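Local coordinates for plasmodesmata-located protein 5 (Arabidopsis thaliana, PDB 6GRE), which modulates cell-to-cell trafficking in plants, restricting plasmodesmatal permeability through callose deposition during salicylic-acid-triggered immune responses, at residues S14-S19 with N92-F97; N46-T51 with T59-Y64. One frame throughout, in Å; residues are numbered along the deposited sequence.

Contact 1 of 2, residues S14-S19 with N92-F97; sequences SPAKFS and NSYSGF. With NAG (2-acetamido-2-deoxy-beta-D-glucopyranose), chain C.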
ATOM      1  N   SER A  14     -14.882  -1.494   5.666  1.00 24.34           N
ATOM      2  CA  SER A  14     -16.028  -0.562   5.872  1.00 24.80           C
ATOM      3  C   SER A  14     -17.040  -1.149   6.843  1.00 27.29           C
ATOM      4  O   SER A  14     -17.285  -2.347   6.817  1.00 26.29           O
ATOM      5  CB  SER A  14     -16.700  -0.212   4.568  1.00 25.42           C
ATOM      6  OG  SER A  14     -17.225  -1.384   3.929  1.00 24.04           O
ATOM      7  N   PRO A  15     -17.637  -0.335   7.750  1.00 29.52           N
ATOM      8  CA  PRO A  15     -18.830  -0.750   8.493  1.00 30.85           C
ATOM      9  C   PRO A  15     -19.959  -1.292   7.610  1.00 28.59           C
ATOM     10  O   PRO A  15     -20.589  -2.275   7.969  1.00 33.55           O
ATOM     11  CB  PRO A  15     -19.290   0.545   9.167  1.00 31.12           C
ATOM     12  CG  PRO A  15     -17.999   1.295   9.405  1.00 32.09           C
ATOM     13  CD  PRO A  15     -17.130   0.972   8.201  1.00 32.35           C
ATOM     14  N   ALA A  16     -20.187  -0.641   6.470  1.00 27.41           N
ATOM     15  CA  ALA A  16     -21.244  -1.033   5.537  1.00 29.39           C
ATOM     16  C   ALA A  16     -20.905  -2.390   4.909  1.00 31.17           C
ATOM     17  O   ALA A  16     -19.784  -2.593   4.436  1.00 29.53           O
ATOM     18  CB  ALA A  16     -21.447   0.022   4.486  1.00 28.25           C
ATOM     19  N   LYS A  17     -21.904  -3.286   4.898  1.00 32.37           N
ATOM     20  CA  LYS A  17     -21.779  -4.670   4.414  1.00 31.48           C
ATOM     21  C   LYS A  17     -22.713  -4.900   3.225  1.00 34.19           C
ATOM     22  O   LYS A  17     -23.807  -4.333   3.155  1.00 33.66           O
ATOM     23  CB  LYS A  17     -22.131  -5.697   5.493  1.00 33.78           C
ATOM     24  CG  LYS A  17     -21.460  -5.527   6.848  1.00 36.02           C
ATOM     25  CD  LYS A  17     -19.960  -5.338   6.771  1.00 39.46           C
ATOM     26  CE  LYS A  17     -19.310  -5.235   8.131  1.00 43.50           C
ATOM     27  NZ  LYS A  17     -19.123  -6.568   8.744  1.00 47.46           N
ATOM     28  N   PHE A  18     -22.267  -5.765   2.307  1.00 30.20           N
ATOM     29  CA  PHE A  18     -23.068  -6.216   1.178  1.00 32.08           C
ATOM     30  C   PHE A  18     -23.884  -7.421   1.642  1.00 33.93           C
ATOM     31  O   PHE A  18     -23.594  -7.976   2.698  1.00 32.50           O
ATOM     32  CB  PHE A  18     -22.197  -6.567  -0.026  1.00 29.86           C
ATOM     33  CG  PHE A  18     -21.059  -7.515   0.254  1.00 27.17           C
ATOM     34  CD1 PHE A  18     -21.293  -8.857   0.476  1.00 26.41           C
ATOM     35  CD2 PHE A  18     -19.750  -7.064   0.267  1.00 24.18           C
ATOM     36  CE1 PHE A  18     -20.245  -9.732   0.710  1.00 24.78           C
ATOM     37  CE2 PHE A  18     -18.705  -7.944   0.489  1.00 24.90           C
ATOM     38  CZ  PHE A  18     -18.951  -9.274   0.710  1.00 25.93           C
ATOM     39  N   SER A  19     -24.893  -7.803   0.853  1.00 38.39           N
ATOM     40  CA  SER A  19     -25.801  -8.862   1.269  1.00 41.96           C
ATOM     41  C   SER A  19     -25.234 -10.216   0.853  1.00 42.15           C
ATOM     42  O   SER A  19     -24.531 -10.317  -0.147  1.00 36.94           O
ATOM     43  CB  SER A  19     -27.197  -8.648   0.743  1.00 45.52           C
ATOM     44  OG  SER A  19     -27.183  -8.133  -0.578  1.00 49.11           O
ATOM     45  N   ASN A  92     -17.741  -9.291   4.970  1.00 25.05           N
ATOM     46  CA  ASN A  92     -18.740  -8.823   4.020  1.00 24.10           C
ATOM     47  C   ASN A  92     -18.746  -7.293   3.871  1.00 23.84           C
ATOM     48  O   ASN A  92     -19.725  -6.737   3.411  1.00 22.29           O
ATOM     49  CB  ASN A  92     -20.124  -9.378   4.380  1.00 27.46           C
ATOM     50  CG  ASN A  92     -20.600  -8.965   5.750  1.00 30.53           C
ATOM     51  OD1 ASN A  92     -19.832  -8.433   6.544  1.00 33.27           O
ATOM     52  ND2 ASN A  92     -21.876  -9.191   6.028  1.00 35.15           N
ATOM     53  N   SER A  93     -17.613  -6.632   4.160  1.00 23.06           N
ATOM     54  CA  SER A  93     -17.476  -5.195   3.930  1.00 21.96           C
ATOM     55  C   SER A  93     -17.494  -4.879   2.435  1.00 19.97           C
ATOM     56  O   SER A  93     -16.847  -5.562   1.668  1.00 20.42           O
ATOM     57  CB  SER A  93     -16.201  -4.676   4.543  1.00 23.09           C
ATOM     58  OG  SER A  93     -16.297  -4.647   5.953  1.00 24.44           O
ATOM     59  N   TYR A  94     -18.188  -3.805   2.052  1.00 21.16           N
ATOM     60  CA  TYR A  94     -18.125  -3.303   0.699  1.00 20.18           C
ATOM     61  C   TYR A  94     -16.694  -2.863   0.366  1.00 19.85           C
ATOM     62  O   TYR A  94     -16.228  -3.084  -0.745  1.00 20.06           O
ATOM     63  CB  TYR A  94     -19.033  -2.092   0.480  1.00 22.36           C
ATOM     64  CG  TYR A  94     -20.474  -2.433   0.184  1.00 23.28           C
ATOM     65  CD1 TYR A  94     -20.836  -2.957  -1.041  1.00 23.67           C
ATOM     66  CD2 TYR A  94     -21.465  -2.173   1.111  1.00 25.61           C
ATOM     67  CE1 TYR A  94     -22.159  -3.266  -1.333  1.00 24.34           C
ATOM     68  CE2 TYR A  94     -22.790  -2.468   0.834  1.00 25.87           C
ATOM     69  CZ  TYR A  94     -23.132  -3.019  -0.383  1.00 27.26           C
ATOM     70  OH  TYR A  94     -24.449  -3.299  -0.641  1.00 30.14           O
ATOM     71  N   SER A  95     -16.012  -2.234   1.338  1.00 19.75           N
ATOM     72  CA  SER A  95     -14.661  -1.699   1.115  0.60 19.84           C
ATOM     73  C   SER A  95     -13.647  -2.476   1.965  1.00 18.83           C
ATOM     74  O   SER A  95     -13.849  -2.690   3.155  1.00 19.84           O
ATOM     75  CB  SER A  95     -14.620  -0.214   1.413  0.60 21.68           C
ATOM     76  OG  SER A  95     -15.793   0.445   0.941  0.60 24.37           O
ATOM     77  N   GLY A  96     -12.546  -2.901   1.336  1.00 18.19           N
ATOM     78  CA  GLY A  96     -11.508  -3.616   2.019  1.00 18.51           C
ATOM     79  C   GLY A  96     -10.153  -3.175   1.477  1.00 18.24           C
ATOM     80  O   GLY A  96      -9.986  -2.990   0.270  1.00 19.49           O
ATOM     81  N   PHE A  97      -9.207  -3.007   2.394  1.00 17.79           N
ATOM     82  CA  PHE A  97      -7.855  -2.550   2.098  0.60 16.42           C
ATOM     83  C   PHE A  97      -6.910  -3.372   2.973  1.00 18.72           C
ATOM     84  O   PHE A  97      -6.980  -3.205   4.192  1.00 20.76           O
ATOM     85  CB  PHE A  97      -7.793  -1.033   2.354  0.60 15.81           C
ATOM     86  CG  PHE A  97      -6.502  -0.320   2.015  0.60 14.49           C
ATOM     87  CD1 PHE A  97      -5.480  -0.954   1.325  0.60 13.59           C
ATOM     88  CD2 PHE A  97      -6.330   1.019   2.336  0.60 13.79           C
ATOM     89  CE1 PHE A  97      -4.291  -0.307   1.024  0.60 13.77           C
ATOM     90  CE2 PHE A  97      -5.136   1.663   2.036  0.60 14.28           C
ATOM     91  CZ  PHE A  97      -4.139   1.014   1.354  0.60 14.30           C
TER
HETATM   92  C1  NAG C   1     -21.633   1.925  -1.592  1.00 32.94           C
HETATM   93  C2  NAG C   1     -22.695   2.719  -2.347  1.00 36.54           C
HETATM   94  C3  NAG C   1     -23.319   3.769  -1.448  1.00 38.90           C
HETATM   95  C4  NAG C   1     -23.851   3.100  -0.197  1.00 44.97           C
HETATM   96  C5  NAG C   1     -22.807   2.192   0.468  1.00 42.21           C
HETATM   97  C6  NAG C   1     -23.432   1.312   1.538  1.00 40.79           C
HETATM   98  C7  NAG C   1     -22.311   2.939  -4.738  1.00 36.27           C
HETATM   99  C8  NAG C   1     -21.706   3.756  -5.834  1.00 35.67           C
HETATM  100  N2  NAG C   1     -22.163   3.401  -3.506  1.00 35.17           N
HETATM  101  O3  NAG C   1     -24.376   4.401  -2.175  1.00 41.83           O
HETATM  102  O4  NAG C   1     -24.287   4.108   0.729  1.00 56.28           O
HETATM  103  O5  NAG C   1     -22.219   1.289  -0.472  1.00 36.39           O
HETATM  104  O6  NAG C   1     -24.451   0.475   0.954  1.00 44.82           O
HETATM  105  O7  NAG C   1     -22.912   1.893  -4.973  1.00 37.78           O
HETATM  106  O   HOH W   1     -16.441  -6.499   7.957  1.00 43.24           O
HETATM  107  O   HOH W   2     -25.293  -5.712  -1.729  1.00 28.82           O
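Phe18 and Tyr94 meet edge-to-face where the loop after strand 10-13 lies against the turn leading into strand 96-99, in the first of the two Gnk2-homologous (DUF26) domains of this ectodomain. The Phe18 edge is turned toward the Tyr94 face, with the planes at 79°. Phe18 CG stands between its own backbone N and carbonyl carbon (chi1 52°), which sets it beside the backbone O of Asn92, while CB rests over one face of the Tyr94 ring, 3.9 Å from the centroid. O5 of an N-acetylglucosamine lies over the opposite face, so the tyrosine is sandwiched between protein and sugar; Ala16, with only a methyl group, brings CB against C6 of the sugar. Asn92 makes a CH-pi contact through CB over the Phe18 face, and its backbone O, above the rim of that face, accepts the Phe18 N-H.

Serines suit the other end because their short hydroxyls reach backbone groups. Ser14 OG accepts from Ser95 N at 3.0 Å and donates to Ala16 O, which also receives Tyr94 N-H. The Ser93 hydroxyl donates to an in-plane lone pair of Ser14 O at 2.6 Å, and Cys90 O is a further partner. In the conformer described, one of two, Ser95 OG is hydrogen-bonded to Asp108 OD1.

Lys17 is long enough to cross Asn92 at about a right angle: its chain bends at chi2 (-49°), with CD 3.1 Å from Asn92 OD1. The ammonium then donates to that OD1 in the carbonyl plane, and Lys17 NZ also donates to a water, 2.8 Å away, which in turn donates to Ser93 OG.

Contact 2 of 2, residues N46-T51 with T59-Y64; sequences NFTVPT and TVYGIY. With NAG (2-acetamido-2-deoxy-beta-D-glucopyranose), chain F.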
ATOM      1  N   ASN A  46      -5.579  -2.037 -12.157  1.00 21.27           N
ATOM      2  CA  ASN A  46      -6.868  -1.630 -11.647  1.00 23.44           C
ATOM      3  C   ASN A  46      -7.931  -2.364 -12.460  1.00 23.92           C
ATOM      4  O   ASN A  46      -7.747  -2.556 -13.649  1.00 28.83           O
ATOM      5  CB  ASN A  46      -7.082  -0.119 -11.718  1.00 25.59           C
ATOM      6  CG  ASN A  46      -7.516   0.363 -13.089  1.00 32.14           C
ATOM      7  OD1 ASN A  46      -8.680   0.241 -13.480  1.00 31.29           O
ATOM      8  ND2 ASN A  46      -6.580   0.911 -13.831  1.00 31.92           N
ATOM      9  N   PHE A  47      -9.014  -2.758 -11.805  1.00 22.51           N
ATOM     10  CA  PHE A  47     -10.068  -3.575 -12.403  0.60 23.49           C
ATOM     11  C   PHE A  47     -11.425  -3.043 -11.951  1.00 22.51           C
ATOM     12  O   PHE A  47     -11.560  -2.571 -10.819  1.00 20.85           O
ATOM     13  CB  PHE A  47      -9.997  -5.025 -11.925  0.60 24.80           C
ATOM     14  CG  PHE A  47      -8.679  -5.738 -12.108  0.60 26.09           C
ATOM     15  CD1 PHE A  47      -7.606  -5.468 -11.272  0.60 26.54           C
ATOM     16  CD2 PHE A  47      -8.530  -6.729 -13.064  0.60 28.02           C
ATOM     17  CE1 PHE A  47      -6.400  -6.123 -11.430  0.60 27.05           C
ATOM     18  CE2 PHE A  47      -7.325  -7.397 -13.215  0.60 28.07           C
ATOM     19  CZ  PHE A  47      -6.261  -7.089 -12.398  0.60 29.20           C
ATOM     20  N   THR A  48     -12.438  -3.203 -12.819  1.00 24.77           N
ATOM     21  CA  THR A  48     -13.826  -3.019 -12.486  1.00 24.67           C
ATOM     22  C   THR A  48     -14.541  -4.329 -12.829  1.00 24.16           C
ATOM     23  O   THR A  48     -14.271  -4.866 -13.883  1.00 25.49           O
ATOM     24  CB  THR A  48     -14.428  -1.841 -13.260  1.00 25.78           C
ATOM     25  OG1 THR A  48     -13.550  -0.719 -13.117  1.00 26.07           O
ATOM     26  CG2 THR A  48     -15.806  -1.450 -12.773  1.00 26.88           C
ATOM     27  N   VAL A  49     -15.413  -4.811 -11.935  1.00 22.98           N
ATOM     28  CA  VAL A  49     -16.267  -5.986 -12.183  1.00 23.66           C
ATOM     29  C   VAL A  49     -17.701  -5.632 -11.812  1.00 21.94           C
ATOM     30  O   VAL A  49     -17.981  -5.266 -10.681  1.00 22.40           O
ATOM     31  CB  VAL A  49     -15.788  -7.235 -11.410  1.00 25.51           C
ATOM     32  CG1 VAL A  49     -16.666  -8.434 -11.719  1.00 27.29           C
ATOM     33  CG2 VAL A  49     -14.333  -7.560 -11.711  1.00 26.72           C
ATOM     34  N   PRO A  50     -18.653  -5.777 -12.759  1.00 28.10           N
ATOM     35  CA  PRO A  50     -18.409  -6.243 -14.112  1.00 30.82           C
ATOM     36  C   PRO A  50     -17.685  -5.219 -15.003  1.00 32.28           C
ATOM     37  O   PRO A  50     -17.684  -4.030 -14.699  1.00 32.57           O
ATOM     38  CB  PRO A  50     -19.809  -6.524 -14.700  1.00 31.40           C
ATOM     39  CG  PRO A  50     -20.765  -6.304 -13.545  1.00 32.48           C
ATOM     40  CD  PRO A  50     -20.040  -5.376 -12.586  1.00 32.47           C
ATOM     41  N   THR A  51     -17.061  -5.699 -16.087  1.00 36.01           N
ATOM     42  CA  THR A  51     -16.467  -4.846 -17.122  1.00 44.30           C
ATOM     43  C   THR A  51     -17.583  -4.319 -18.031  1.00 48.37           C
ATOM     44  O   THR A  51     -18.403  -5.089 -18.504  1.00 55.28           O
ATOM     45  CB  THR A  51     -15.413  -5.603 -17.941  1.00 48.62           C
ATOM     46  OG1 THR A  51     -16.075  -6.635 -18.673  1.00 52.25           O
ATOM     47  CG2 THR A  51     -14.317  -6.214 -17.095  1.00 50.45           C
ATOM     48  N   THR A  59     -21.368  -3.298  -8.673  1.00 22.38           N
ATOM     49  CA  THR A  59     -20.088  -3.045  -9.332  1.00 23.06           C
ATOM     50  C   THR A  59     -18.994  -2.858  -8.270  1.00 20.89           C
ATOM     51  O   THR A  59     -19.177  -2.105  -7.327  1.00 22.58           O
ATOM     52  CB  THR A  59     -20.177  -1.820 -10.248  1.00 24.31           C
ATOM     53  OG1 THR A  59     -21.083  -2.145 -11.312  1.00 23.27           O
ATOM     54  CG2 THR A  59     -18.851  -1.441 -10.867  1.00 26.15           C
ATOM     55  N   VAL A  60     -17.873  -3.537  -8.493  1.00 21.21           N
ATOM     56  CA  VAL A  60     -16.694  -3.501  -7.593  0.60 20.44           C
ATOM     57  C   VAL A  60     -15.516  -2.916  -8.362  1.00 18.93           C
ATOM     58  O   VAL A  60     -15.294  -3.228  -9.486  1.00 18.90           O
ATOM     59  CB  VAL A  60     -16.268  -4.883  -7.062  0.60 20.20           C
ATOM     60  CG1 VAL A  60     -15.408  -4.710  -5.798  0.60 18.53           C
ATOM     61  CG2 VAL A  60     -17.431  -5.831  -6.842  0.60 23.27           C
ATOM     62  N   TYR A  61     -14.727  -2.099  -7.661  1.00 18.57           N
ATOM     63  CA  TYR A  61     -13.545  -1.455  -8.185  1.00 19.72           C
ATOM     64  C   TYR A  61     -12.374  -1.858  -7.295  1.00 17.29           C
ATOM     65  O   TYR A  61     -12.487  -1.820  -6.085  1.00 19.14           O
ATOM     66  CB  TYR A  61     -13.694   0.066  -8.153  1.00 20.47           C
ATOM     67  CG  TYR A  61     -14.900   0.591  -8.899  1.00 21.26           C
ATOM     68  CD1 TYR A  61     -16.140   0.631  -8.286  1.00 22.93           C
ATOM     69  CD2 TYR A  61     -14.793   1.048 -10.200  1.00 23.68           C
ATOM     70  CE1 TYR A  61     -17.256   1.107  -8.957  1.00 24.07           C
ATOM     71  CE2 TYR A  61     -15.901   1.531 -10.886  1.00 25.15           C
ATOM     72  CZ  TYR A  61     -17.134   1.558 -10.256  1.00 25.46           C
ATOM     73  OH  TYR A  61     -18.231   2.018 -10.940  1.00 28.15           O
ATOM     74  N   GLY A  62     -11.249  -2.176  -7.922  1.00 17.14           N
ATOM     75  CA  GLY A  62     -10.121  -2.552  -7.093  1.00 18.28           C
ATOM     76  C   GLY A  62      -8.794  -2.381  -7.780  1.00 19.11           C
ATOM     77  O   GLY A  62      -8.683  -2.234  -9.008  1.00 19.12           O
ATOM     78  N   ILE A  63      -7.757  -2.438  -6.935  1.00 17.31           N
ATOM     79  CA  ILE A  63      -6.388  -2.511  -7.396  1.00 18.32           C
ATOM     80  C   ILE A  63      -5.628  -3.547  -6.571  1.00 16.46           C
ATOM     81  O   ILE A  63      -6.006  -3.855  -5.427  1.00 17.13           O
ATOM     82  CB  ILE A  63      -5.673  -1.143  -7.291  1.00 17.29           C
ATOM     83  CG1 ILE A  63      -5.471  -0.722  -5.828  1.00 17.22           C
ATOM     84  CG2 ILE A  63      -6.396  -0.073  -8.086  1.00 18.22           C
ATOM     85  CD1 ILE A  63      -4.522   0.445  -5.624  1.00 18.48           C
ATOM     86  N   TYR A  64      -4.519  -4.018  -7.133  1.00 17.36           N
ATOM     87  CA  TYR A  64      -3.439  -4.521  -6.290  1.00 17.80           C
ATOM     88  C   TYR A  64      -2.154  -3.807  -6.680  1.00 17.24           C
ATOM     89  O   TYR A  64      -2.031  -3.249  -7.768  1.00 18.05           O
ATOM     90  CB  TYR A  64      -3.222  -6.023  -6.444  1.00 17.37           C
ATOM     91  CG  TYR A  64      -2.626  -6.394  -7.770  1.00 19.86           C
ATOM     92  CD1 TYR A  64      -3.446  -6.588  -8.872  1.00 22.26           C
ATOM     93  CD2 TYR A  64      -1.258  -6.545  -7.946  1.00 18.86           C
ATOM     94  CE1 TYR A  64      -2.924  -6.899 -10.114  1.00 23.19           C
ATOM     95  CE2 TYR A  64      -0.722  -6.861  -9.183  1.00 21.24           C
ATOM     96  CZ  TYR A  64      -1.558  -7.034 -10.279  1.00 22.87           C
ATOM     97  OH  TYR A  64      -1.055  -7.361 -11.507  1.00 24.58           O
TER
HETATM   98  C1  NAG F 303      -6.903   1.441 -15.124  1.00 40.93           C
HETATM   99  C2  NAG F 303      -5.891   2.522 -15.509  1.00 39.17           C
HETATM  100  C3  NAG F 303      -6.080   2.977 -16.962  1.00 45.93           C
HETATM  101  C4  NAG F 303      -6.386   1.819 -17.923  1.00 51.85           C
HETATM  102  C5  NAG F 303      -7.459   0.878 -17.355  1.00 51.91           C
HETATM  103  C6  NAG F 303      -7.802  -0.306 -18.268  1.00 53.77           C
HETATM  104  C7  NAG F 303      -5.336   3.801 -13.438  1.00 37.19           C
HETATM  105  C8  NAG F 303      -5.549   5.137 -12.766  1.00 36.24           C
HETATM  106  N2  NAG F 303      -5.989   3.669 -14.623  1.00 36.85           N
HETATM  107  O3  NAG F 303      -4.876   3.630 -17.369  1.00 51.23           O
HETATM  108  O4  NAG F 303      -6.816   2.345 -19.185  1.00 54.24           O
HETATM  109  O5  NAG F 303      -6.992   0.393 -16.095  1.00 47.49           O
HETATM  110  O6  NAG F 303      -6.879  -1.379 -18.042  1.00 55.42           O
HETATM  111  O7  NAG F 303      -4.623   2.917 -12.927  1.00 31.15           O
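The rings of Phe47, in one of its two modelled conformers, and Tyr64 meet at their edges, Phe47 CE1 lying 3.8 Å from Tyr64 CE1 and each atom near the plane of the other ring. Gly62 O also lies at the Phe47 edge, while Phe35 of helix 23-38 meets this phenylalanine. The third ring, Tyr61, lies on the opposite face of the sheet beside Thr48, pointing the same way. Thr48 CG2 approaches it obliquely, 3.5 Å from Tyr61 CE2; being anti to the backbone N, this methyl also touches Thr59 CG2 at 3.6 Å.

The backbone between these faces is an antiparallel beta hairpin. Phe47 with Gly62 and Val49 with Val60 are hydrogen-bonded pairs, each joined by two N-H···O bonds. Gly62 sets no side chain beside Phe47. Pro50, entered by a cis peptide, packs CD on Thr59 OG1; that hydroxyl is bonded to Glu55 N.

Asn46 shares the Thr48 and Tyr61 face. Its CB touches Ile63 CG2, but the amide leads away and carries an N-linked glycan, Asn46 ND2 bonded to C1 of N-acetylglucosamine at 1.4 Å.

On the other face, Phe47 and Val60 (also modelled twice) pack against helix 23-38, while Tyr64 OH is hydrogen-bonded to Thr42 O and to Ser38 OG of that helix. Strand 44-49 forms one margin of the five-stranded sheet, and strand 60-66 links it to strand 103-108.

Overall arrangement
Both contacts belong to the first Gnk2-homologous domain and reach the same antiparallel sheet, whose strand order is 10-13, 96-99, 103-108, 60-66, 44-49. Contact 2 joins the last two strands, whereas contact 1 lies near the opposite margin, with strand 103-108 between their strands. Their centres are about 15 Å apart and their nearest atoms about 5 Å, without touching. In sequence, both segments of contact 2 fall between the two segments of contact 1. Helix 23-38 borders both, receiving Phe18 from one and Phe47 and Val60 from the other. Thus a long-range contact lies near one margin of the sheet and a local hairpin forms the other, each beside an N-acetylglucosamine.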